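Long-range contacts in cytochrome c552 (Thermochromatium tepidum, PDB 5ZE8), which carries five heme c groups of low redox potential and probably relays electrons in a purple sulfur photosynthetic bacterium: residues S156-A161 with T211-P216; I163-E168 with K191-L196. All coordinates share one frame; numbering follows the deposited sequence.

How the contacts relate
Both contacts wall the same heme c, and their centres lie 11 Å apart. Contact 1 is partly buried and joins two short parallel strands by backbone hydrogen bonds, with a polar network on one face and apolar side chains against the heme on the other. Contact 2 is a surface contact between two loops, smaller in area; van der Waals packing around Phe165 joins them directly, while a bound sulfate links their polar groups; contact 2 also supplies His195, an axial ligand of the heme iron. The two meet at Met212, whose SD lies 3.5 Å from Phe165 CE2, and at Leu159, which packs on His195. In sequence, contact 2 falls wholly between the strands of contact 1.

Contact 1 (S156-A161 with T211-P216); sequences SDRLQA and TMEANP. With HEC (heme c), chain B.
Gln160 and Glu213 pair in register on two short parallel strands and run side by side on one face of the ladder. Bent at chi2 (-70°), Gln160 brings its amide to the neighbouring strand, where NE2 gives a nearly straight hydrogen bond to Glu213 OE1 (3.0 Å), reaching it on the anti side of a carboxylate turned almost perpendicular to the amide. NE2 also donates to Arg158 O, from above that carbonyl's plane, while OE1 accepts from Asn215 ND2 at 2.8 Å. An amide suits this place because it donates and accepts at once; with an alanine here, Glu213 OE1 and Arg158 O would probably lose a donor and Asn215 one of its two acceptors, the other being Lys134 O, leaving the carboxylate freer to turn. The other carboxylate oxygen, Glu213 OE2, forms a salt bridge with Arg158 NH1 (3.2 Å), in the guanidinium plane but above that of the carboxylate. The extended Arg158 chain also lays NE against Thr211 CG2 (3.5 Å). Ser156 OG accepts from Arg158 N in an ST turn, and a water joins it to Glu213 OE1.

The opposite face is apolar and meets the heme. Met212 has CG anti to its backbone N (chi1 -174°), which sets SD 3.6 Å from Ala161 CB; the chain then turns so that CE lies 3.5 Å from heme C4A. The small Ala161 methyl touches both this sulfur and a heme propionate oxygen, O2A, and Leu159 CD1 packs near C2B of the macrocycle.

Four backbone hydrogen bonds, from Leu159 N to Thr211 O through to Asn215 N to Ala161 O, zip strands 159-161 and 212-214 together. Lys134 of strand 133-136 touches the polar face, His131 ND1 bonds Gln160 O, and Asn215 is the N-cap of helix 216-220.

Contact 2 (I163-E168 with K191-L196); sequences IGFPRE and KPNPHL. With HEC (heme c), chain B; SO4 (sulfate ion), chain G.
A bis-histidine heme c site is walled here, with Phe165 of one loop packed beside the axial ligand His195 of the other. His195 NE2 binds the iron at 2.1 Å; His49, which follows Cys48 in a CxxCH motif, is the second axial ligand. The ligand ring is held in its rotation by ND1, hydrogen-bonded to Leu210 O. Phe165 CE2 rests on His195 CB (3.6 Å); the two rings lie rim to rim, their planes only 12° apart, without overlapping. Leu196 CD2 covers Phe165 CB at 3.7 Å, and the ring's edge reaches the heme at CAD, the root of a propionate. A flat apolar residue thus suits the slot between ligand, macrocycle and Leu196.

Asn193 comes from the opposite direction, its ND2 over one face of Phe165, offset toward the rim and 3.4 Å from CE1. With CG anti to the backbone N (chi1 -172°), its OD1 accepts from His195 N in an Asx turn, which steadies the backbone of the ligand. ND2 meanwhile donates to sulfate O2 (3.1 Å), and the extended Arg167 bonds the same ion, most closely from NH2 to O4 (2.8 Å). The sulfate, probably from the crystallisation liquor, so joins the two loops at the surface. Gly164, at a positive phi that favours glycine, joins Ile163 in donating a backbone N-H to heme O2A.

Residues 163-168 lead from strand 159-161 into helix 168-173, with Arg167 at its N-cap. The 191-196 loop runs on to strand 200-202, on which Pro192 and Pro194 pack, with strand 212-214 next to the ligand through Met212 on His195.

Contact 1 (S156-A161 with T211-P216)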
loop_
_atom_site.group_PDB
_atom_site.type_symbol
_atom_site.label_atom_id
_atom_site.label_comp_id
_atom_site.label_asym_id
_atom_site.label_seq_id
_atom_site.Cartn_x
_atom_site.Cartn_y
_atom_site.Cartn_z
ATOM N N SER A 156 11.115 -12.325 17.192
ATOM C CA SER A 156 11.045 -12.712 18.596
ATOM C C SER A 156 10.086 -13.913 18.690
ATOM O O SER A 156 9.176 -14.081 17.815
ATOM C CB SER A 156 10.490 -11.581 19.425
ATOM O OG SER A 156 10.499 -11.974 20.811
ATOM N N ASP A 157 10.291 -14.762 19.681
ATOM C CA ASP A 157 9.273 -15.683 20.076
ATOM C C ASP A 157 8.246 -15.129 21.081
ATOM O O ASP A 157 7.374 -15.884 21.542
ATOM C CB ASP A 157 9.953 -16.953 20.585
ATOM C CG ASP A 157 10.684 -16.722 21.893
ATOM O OD1 ASP A 157 10.780 -15.555 22.322
ATOM O OD2 ASP A 157 11.170 -17.714 22.502
ATOM N N ARG A 158 8.298 -13.813 21.356
ATOM C CA ARG A 158 7.402 -13.119 22.269
ATOM C C ARG A 158 6.742 -12.020 21.433
ATOM O O ARG A 158 7.318 -11.466 20.494
ATOM C CB ARG A 158 8.116 -12.439 23.437
ATOM C CG ARG A 158 8.768 -13.482 24.329
ATOM C CD ARG A 158 9.765 -12.925 25.289
ATOM N NE ARG A 158 9.960 -13.884 26.384
ATOM C CZ ARG A 158 10.601 -13.618 27.523
ATOM N NH1 ARG A 158 11.214 -12.455 27.708
ATOM N NH2 ARG A 158 10.644 -14.544 28.484
ATOM N N LEU A 159 5.524 -11.739 21.771
ATOM C CA LEU A 159 4.819 -10.626 21.230
ATOM C C LEU A 159 5.476 -9.348 21.660
ATOM O O LEU A 159 6.048 -9.214 22.763
ATOM C CB LEU A 159 3.380 -10.629 21.744
ATOM C CG LEU A 159 2.457 -11.742 21.299
ATOM C CD1 LEU A 159 1.064 -11.606 21.861
ATOM C CD2 LEU A 159 2.350 -11.747 19.813
ATOM N N GLN A 160 5.397 -8.386 20.766
ATOM C CA GLN A 160 6.034 -7.054 20.898
ATOM C C GLN A 160 4.954 -6.016 20.934
ATOM O O GLN A 160 4.057 -6.013 20.081
ATOM C CB GLN A 160 7.000 -6.795 19.754
ATOM C CG GLN A 160 8.028 -7.868 19.536
ATOM C CD GLN A 160 9.105 -7.939 20.667
ATOM O OE1 GLN A 160 9.717 -6.917 21.051
ATOM N NE2 GLN A 160 9.290 -9.151 21.265
ATOM N N ALA A 161 5.002 -5.125 21.933
ATOM C CA ALA A 161 3.936 -4.137 22.128
ATOM C C ALA A 161 4.453 -2.750 22.377
ATOM O O ALA A 161 5.527 -2.618 22.861
ATOM C CB ALA A 161 3.120 -4.558 23.313
ATOM N N THR A 211 3.312 -14.459 25.856
ATOM C CA THR A 211 4.253 -13.676 26.525
ATOM C C THR A 211 4.651 -12.522 25.649
ATOM O O THR A 211 4.746 -12.698 24.418
ATOM C CB THR A 211 5.450 -14.574 26.791
ATOM O OG1 THR A 211 4.960 -15.644 27.645
ATOM C CG2 THR A 211 6.603 -13.874 27.486
ATOM N N MET A 212 4.881 -11.401 26.318
ATOM C CA MET A 212 4.939 -10.076 25.657
ATOM C C MET A 212 6.093 -9.254 26.198
ATOM O O MET A 212 6.445 -9.414 27.360
ATOM C CB MET A 212 3.686 -9.339 25.924
ATOM C CG MET A 212 3.524 -8.010 25.190
ATOM S SD MET A 212 1.905 -7.251 25.456
ATOM C CE MET A 212 1.037 -8.126 24.180
ATOM N N GLU A 213 6.673 -8.389 25.370
ATOM C CA GLU A 213 7.762 -7.489 25.751
ATOM C C GLU A 213 7.452 -6.127 25.253
ATOM O O GLU A 213 6.868 -5.960 24.152
ATOM C CB GLU A 213 9.023 -7.912 25.007
ATOM C CG GLU A 213 9.508 -9.234 25.467
ATOM C CD GLU A 213 10.823 -9.588 24.827
ATOM O OE1 GLU A 213 11.123 -9.424 23.603
ATOM O OE2 GLU A 213 11.636 -10.100 25.621
ATOM N N ALA A 214 7.824 -5.089 25.976
ATOM C CA ALA A 214 7.642 -3.744 25.555
ATOM C C ALA A 214 8.736 -3.435 24.530
ATOM O O ALA A 214 9.897 -3.866 24.663
ATOM C CB ALA A 214 7.772 -2.754 26.741
ATOM N N ASN A 215 8.352 -2.736 23.462
ATOM C CA ASN A 215 9.246 -2.420 22.362
ATOM C C ASN A 215 8.751 -1.133 21.647
ATOM O O ASN A 215 8.329 -1.172 20.485
ATOM C CB ASN A 215 9.429 -3.624 21.486
ATOM C CG ASN A 215 10.547 -3.521 20.483
ATOM O OD1 ASN A 215 11.155 -2.470 20.309
ATOM N ND2 ASN A 215 10.802 -4.625 19.771
ATOM N N PRO A 216 8.826 0.000 22.315
ATOM C CA PRO A 216 8.304 1.237 21.746
ATOM C C PRO A 216 8.964 1.636 20.460
ATOM O O PRO A 216 8.256 2.195 19.619
ATOM C CB PRO A 216 8.515 2.305 22.861
ATOM C CG PRO A 216 9.452 1.705 23.794
ATOM C CD PRO A 216 9.301 0.206 23.709
HETATM FE FE HEC B . -3.732 -9.086 23.929
HETATM C CHA HEC B . -3.073 -5.971 25.218
HETATM C CHB HEC B . -1.696 -8.438 21.258
HETATM C CHC HEC B . -4.454 -12.161 22.576
HETATM C CHD HEC B . -5.881 -9.752 26.494
HETATM N NA HEC B . -2.559 -7.557 23.376
HETATM C C1A HEC B . -2.421 -6.361 24.066
HETATM C C2A HEC B . -1.499 -5.507 23.393
HETATM C C3A HEC B . -1.122 -6.177 22.246
HETATM C C4A HEC B . -1.750 -7.466 22.242
HETATM C CMA HEC B . -0.127 -5.709 21.195
HETATM C CAA HEC B . -1.144 -4.101 23.790
HETATM C CBA HEC B . -0.215 -3.968 25.004
HETATM C CGA HEC B . 0.184 -2.499 25.008
HETATM O O1A HEC B . -0.580 -1.661 25.497
HETATM O O2A HEC B . 1.319 -2.117 24.658
HETATM N NB HEC B . -3.158 -10.104 22.236
HETATM C C1B HEC B . -2.326 -9.632 21.266
HETATM C C2B HEC B . -2.232 -10.600 20.249
HETATM C C3B HEC B . -3.009 -11.666 20.542
HETATM C C4B HEC B . -3.574 -11.315 21.872
HETATM C CMB HEC B . -1.380 -10.305 18.980
HETATM C CAB HEC B . -3.077 -13.000 19.857
HETATM C CBB HEC B . -1.846 -13.677 19.546
HETATM N NC HEC B . -4.937 -10.660 24.476
HETATM C C1C HEC B . -5.065 -11.841 23.757
HETATM C C2C HEC B . -6.077 -12.644 24.362
HETATM C C3C HEC B . -6.556 -11.949 25.471
HETATM C C4C HEC B . -5.809 -10.739 25.549
HETATM C CMC HEC B . -6.590 -13.925 23.730
HETATM C CAC HEC B . -7.642 -12.308 26.457
HETATM C CBC HEC B . -7.779 -13.593 26.926
HETATM N ND HEC B . -4.330 -8.084 25.465
HETATM C C1D HEC B . -5.222 -8.540 26.423
HETATM C C2D HEC B . -5.450 -7.508 27.410
HETATM C C3D HEC B . -4.682 -6.463 27.082
HETATM C C4D HEC B . -3.966 -6.851 25.830
HETATM C CMD HEC B . -6.382 -7.584 28.624
HETATM C CAD HEC B . -4.629 -5.119 27.766
HETATM C CBD HEC B . -5.571 -4.103 27.119
HETATM C CGD HEC B . -6.928 -4.469 26.598
HETATM O O1D HEC B . -7.871 -4.656 27.431
HETATM O O2D HEC B . -7.091 -4.548 25.340
HETATM O O HOH W 1 12.715 -11.502 22.254
HETATM O O HOH W 2 11.575 -6.303 22.842
#

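Contact 2 (I163-E168 with K191-L196)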
loop_
_atom_site.group_PDB
_atom_site.type_symbol
_atom_site.label_atom_id
_atom_site.label_comp_id
_atom_site.label_asym_id
_atom_site.label_seq_id
_atom_site.Cartn_x
_atom_site.Cartn_y
_atom_site.Cartn_z
ATOM N N ILE A 163 3.642 -0.486 24.638
ATOM C CA ILE A 163 3.888 -0.262 26.109
ATOM C C ILE A 163 4.160 -1.558 26.872
ATOM O O ILE A 163 5.010 -1.579 27.767
ATOM C CB ILE A 163 2.688 0.339 26.768
ATOM C CG1 ILE A 163 2.183 1.557 25.995
ATOM C CG2 ILE A 163 2.963 0.695 28.270
ATOM C CD1 ILE A 163 3.221 2.618 26.002
ATOM N N GLY A 164 3.456 -2.640 26.518
ATOM C CA GLY A 164 3.535 -3.854 27.260
ATOM C C GLY A 164 2.868 -3.667 28.613
ATOM O O GLY A 164 1.951 -2.844 28.798
ATOM N N PHE A 165 3.403 -4.420 29.582
ATOM C CA PHE A 165 2.869 -4.380 30.945
ATOM C C PHE A 165 4.005 -4.244 31.951
ATOM O O PHE A 165 4.481 -5.255 32.523
ATOM C CB PHE A 165 2.084 -5.665 31.156
ATOM C CG PHE A 165 0.909 -5.764 30.238
ATOM C CD1 PHE A 165 -0.176 -5.078 30.472
ATOM C CD2 PHE A 165 0.965 -6.586 29.103
ATOM C CE1 PHE A 165 -1.256 -5.075 29.641
ATOM C CE2 PHE A 165 -0.081 -6.596 28.244
ATOM C CZ PHE A 165 -1.193 -5.811 28.478
ATOM N N PRO A 166 4.530 -3.027 32.110
ATOM C CA PRO A 166 5.652 -2.787 32.986
ATOM C C PRO A 166 5.101 -2.791 34.402
ATOM O O PRO A 166 4.708 -1.758 34.944
ATOM C CB PRO A 166 6.146 -1.415 32.505
ATOM C CG PRO A 166 4.837 -0.739 32.010
ATOM C CD PRO A 166 4.274 -1.864 31.235
ATOM N N ARG A 167 5.117 -3.955 34.975
ATOM C CA ARG A 167 4.510 -4.133 36.265
ATOM C C ARG A 167 5.494 -4.659 37.284
ATOM O O ARG A 167 5.061 -5.196 38.293
ATOM C CB ARG A 167 3.239 -5.021 36.118
ATOM C CG ARG A 167 2.108 -4.293 35.374
ATOM C CD ARG A 167 0.757 -5.016 35.343
ATOM N NE ARG A 167 -0.161 -4.240 34.528
ATOM C CZ ARG A 167 -1.344 -4.669 34.097
ATOM N NH1 ARG A 167 -1.756 -5.884 34.408
ATOM N NH2 ARG A 167 -2.096 -3.877 33.329
ATOM N N GLU A 168 6.799 -4.540 37.008
ATOM C CA GLU A 168 7.791 -5.041 37.951
ATOM C C GLU A 168 7.662 -4.303 39.309
ATOM O O GLU A 168 7.575 -4.933 40.413
ATOM C CB GLU A 168 9.184 -4.948 37.363
ATOM C CG GLU A 168 10.274 -5.229 38.375
ATOM C CD GLU A 168 10.705 -6.656 38.431
ATOM O OE1 GLU A 168 9.834 -7.540 38.670
ATOM O OE2 GLU A 168 11.932 -6.867 38.261
ATOM N N LYS A 191 -10.267 -7.605 31.280
ATOM C CA LYS A 191 -10.255 -8.935 30.662
ATOM C C LYS A 191 -9.134 -9.766 31.171
ATOM O O LYS A 191 -8.155 -9.200 31.669
ATOM C CB LYS A 191 -10.185 -8.868 29.150
ATOM C CG LYS A 191 -11.423 -8.220 28.506
ATOM C CD LYS A 191 -11.285 -8.162 26.995
ATOM C CE LYS A 191 -10.067 -7.314 26.612
ATOM N NZ LYS A 191 -10.242 -6.505 25.375
ATOM N N PRO A 192 -9.290 -11.123 31.146
ATOM C CA PRO A 192 -8.169 -11.918 31.502
ATOM C C PRO A 192 -6.999 -11.508 30.589
ATOM O O PRO A 192 -7.217 -11.210 29.428
ATOM C CB PRO A 192 -8.609 -13.380 31.276
ATOM C CG PRO A 192 -10.102 -13.308 31.219
ATOM C CD PRO A 192 -10.396 -11.936 30.602
ATOM N N ASN A 193 -5.825 -11.555 31.166
ATOM C CA ASN A 193 -4.590 -11.028 30.501
ATOM C C ASN A 193 -3.604 -12.144 30.399
ATOM O O ASN A 193 -2.931 -12.491 31.387
ATOM C CB ASN A 193 -4.039 -9.831 31.264
ATOM C CG ASN A 193 -2.885 -9.152 30.503
ATOM O OD1 ASN A 193 -2.321 -9.751 29.612
ATOM N ND2 ASN A 193 -2.656 -7.910 30.787
ATOM N N PRO A 194 -3.432 -12.739 29.175
ATOM C CA PRO A 194 -2.520 -13.818 28.966
ATOM C C PRO A 194 -1.052 -13.383 28.697
ATOM O O PRO A 194 -0.229 -14.226 28.432
ATOM C CB PRO A 194 -3.054 -14.423 27.676
ATOM C CG PRO A 194 -3.527 -13.210 26.879
ATOM C CD PRO A 194 -4.088 -12.282 27.903
ATOM N N HIS A 195 -0.820 -12.072 28.779
ATOM C CA HIS A 195 0.460 -11.459 28.470
ATOM C C HIS A 195 1.318 -11.189 29.736
ATOM O O HIS A 195 2.346 -10.512 29.612
ATOM C CB HIS A 195 0.253 -10.153 27.757
ATOM C CG HIS A 195 -0.647 -10.224 26.571
ATOM N ND1 HIS A 195 -0.384 -11.074 25.523
ATOM C CD2 HIS A 195 -1.742 -9.492 26.226
ATOM C CE1 HIS A 195 -1.345 -10.904 24.620
ATOM N NE2 HIS A 195 -2.149 -9.935 25.001
ATOM N N LEU A 196 1.001 -11.832 30.871
ATOM C CA LEU A 196 1.675 -11.538 32.183
ATOM C C LEU A 196 2.455 -12.709 32.718
ATOM O O LEU A 196 2.679 -12.834 33.960
ATOM C CB LEU A 196 0.668 -11.127 33.224
ATOM C CG LEU A 196 -0.184 -9.919 32.879
ATOM C CD1 LEU A 196 -1.224 -9.574 33.937
ATOM C CD2 LEU A 196 0.734 -8.754 32.564
HETATM FE FE HEC B . -3.732 -9.086 23.929
HETATM C CHA HEC B . -3.073 -5.971 25.218
HETATM C CHB HEC B . -1.696 -8.438 21.258
HETATM C CHC HEC B . -4.454 -12.161 22.576
HETATM C CHD HEC B . -5.881 -9.752 26.494
HETATM N NA HEC B . -2.559 -7.557 23.376
HETATM C C1A HEC B . -2.421 -6.361 24.066
HETATM C C2A HEC B . -1.499 -5.507 23.393
HETATM C C3A HEC B . -1.122 -6.177 22.246
HETATM C C4A HEC B . -1.750 -7.466 22.242
HETATM C CMA HEC B . -0.127 -5.709 21.195
HETATM C CAA HEC B . -1.144 -4.101 23.790
HETATM C CBA HEC B . -0.215 -3.968 25.004
HETATM C CGA HEC B . 0.184 -2.499 25.008
HETATM O O1A HEC B . -0.580 -1.661 25.497
HETATM O O2A HEC B . 1.319 -2.117 24.658
HETATM N NB HEC B . -3.158 -10.104 22.236
HETATM C C1B HEC B . -2.326 -9.632 21.266
HETATM C C2B HEC B . -2.232 -10.600 20.249
HETATM C C3B HEC B . -3.009 -11.666 20.542
HETATM C C4B HEC B . -3.574 -11.315 21.872
HETATM C CMB HEC B . -1.380 -10.305 18.980
HETATM C CAB HEC B . -3.077 -13.000 19.857
HETATM C CBB HEC B . -1.846 -13.677 19.546
HETATM N NC HEC B . -4.937 -10.660 24.476
HETATM C C1C HEC B . -5.065 -11.841 23.757
HETATM C C2C HEC B . -6.077 -12.644 24.362
HETATM C C3C HEC B . -6.556 -11.949 25.471
HETATM C C4C HEC B . -5.809 -10.739 25.549
HETATM C CMC HEC B . -6.590 -13.925 23.730
HETATM C CAC HEC B . -7.642 -12.308 26.457
HETATM C CBC HEC B . -7.779 -13.593 26.926
HETATM N ND HEC B . -4.330 -8.084 25.465
HETATM C C1D HEC B . -5.222 -8.540 26.423
HETATM C C2D HEC B . -5.450 -7.508 27.410
HETATM C C3D HEC B . -4.682 -6.463 27.082
HETATM C C4D HEC B . -3.966 -6.851 25.830
HETATM C CMD HEC B . -6.382 -7.584 28.624
HETATM C CAD HEC B . -4.629 -5.119 27.766
HETATM C CBD HEC B . -5.571 -4.103 27.119
HETATM C CGD HEC B . -6.928 -4.469 26.598
HETATM O O1D HEC B . -7.871 -4.656 27.431
HETATM O O2D HEC B . -7.091 -4.548 25.340
HETATM S S SO4 G . -5.142 -5.364 32.774
HETATM O O1 SO4 G . -4.974 -4.700 34.126
HETATM O O2 SO4 G . -4.511 -6.709 32.891
HETATM O O3 SO4 G . -6.591 -5.491 32.308
HETATM O O4 SO4 G . -4.351 -4.501 31.858
#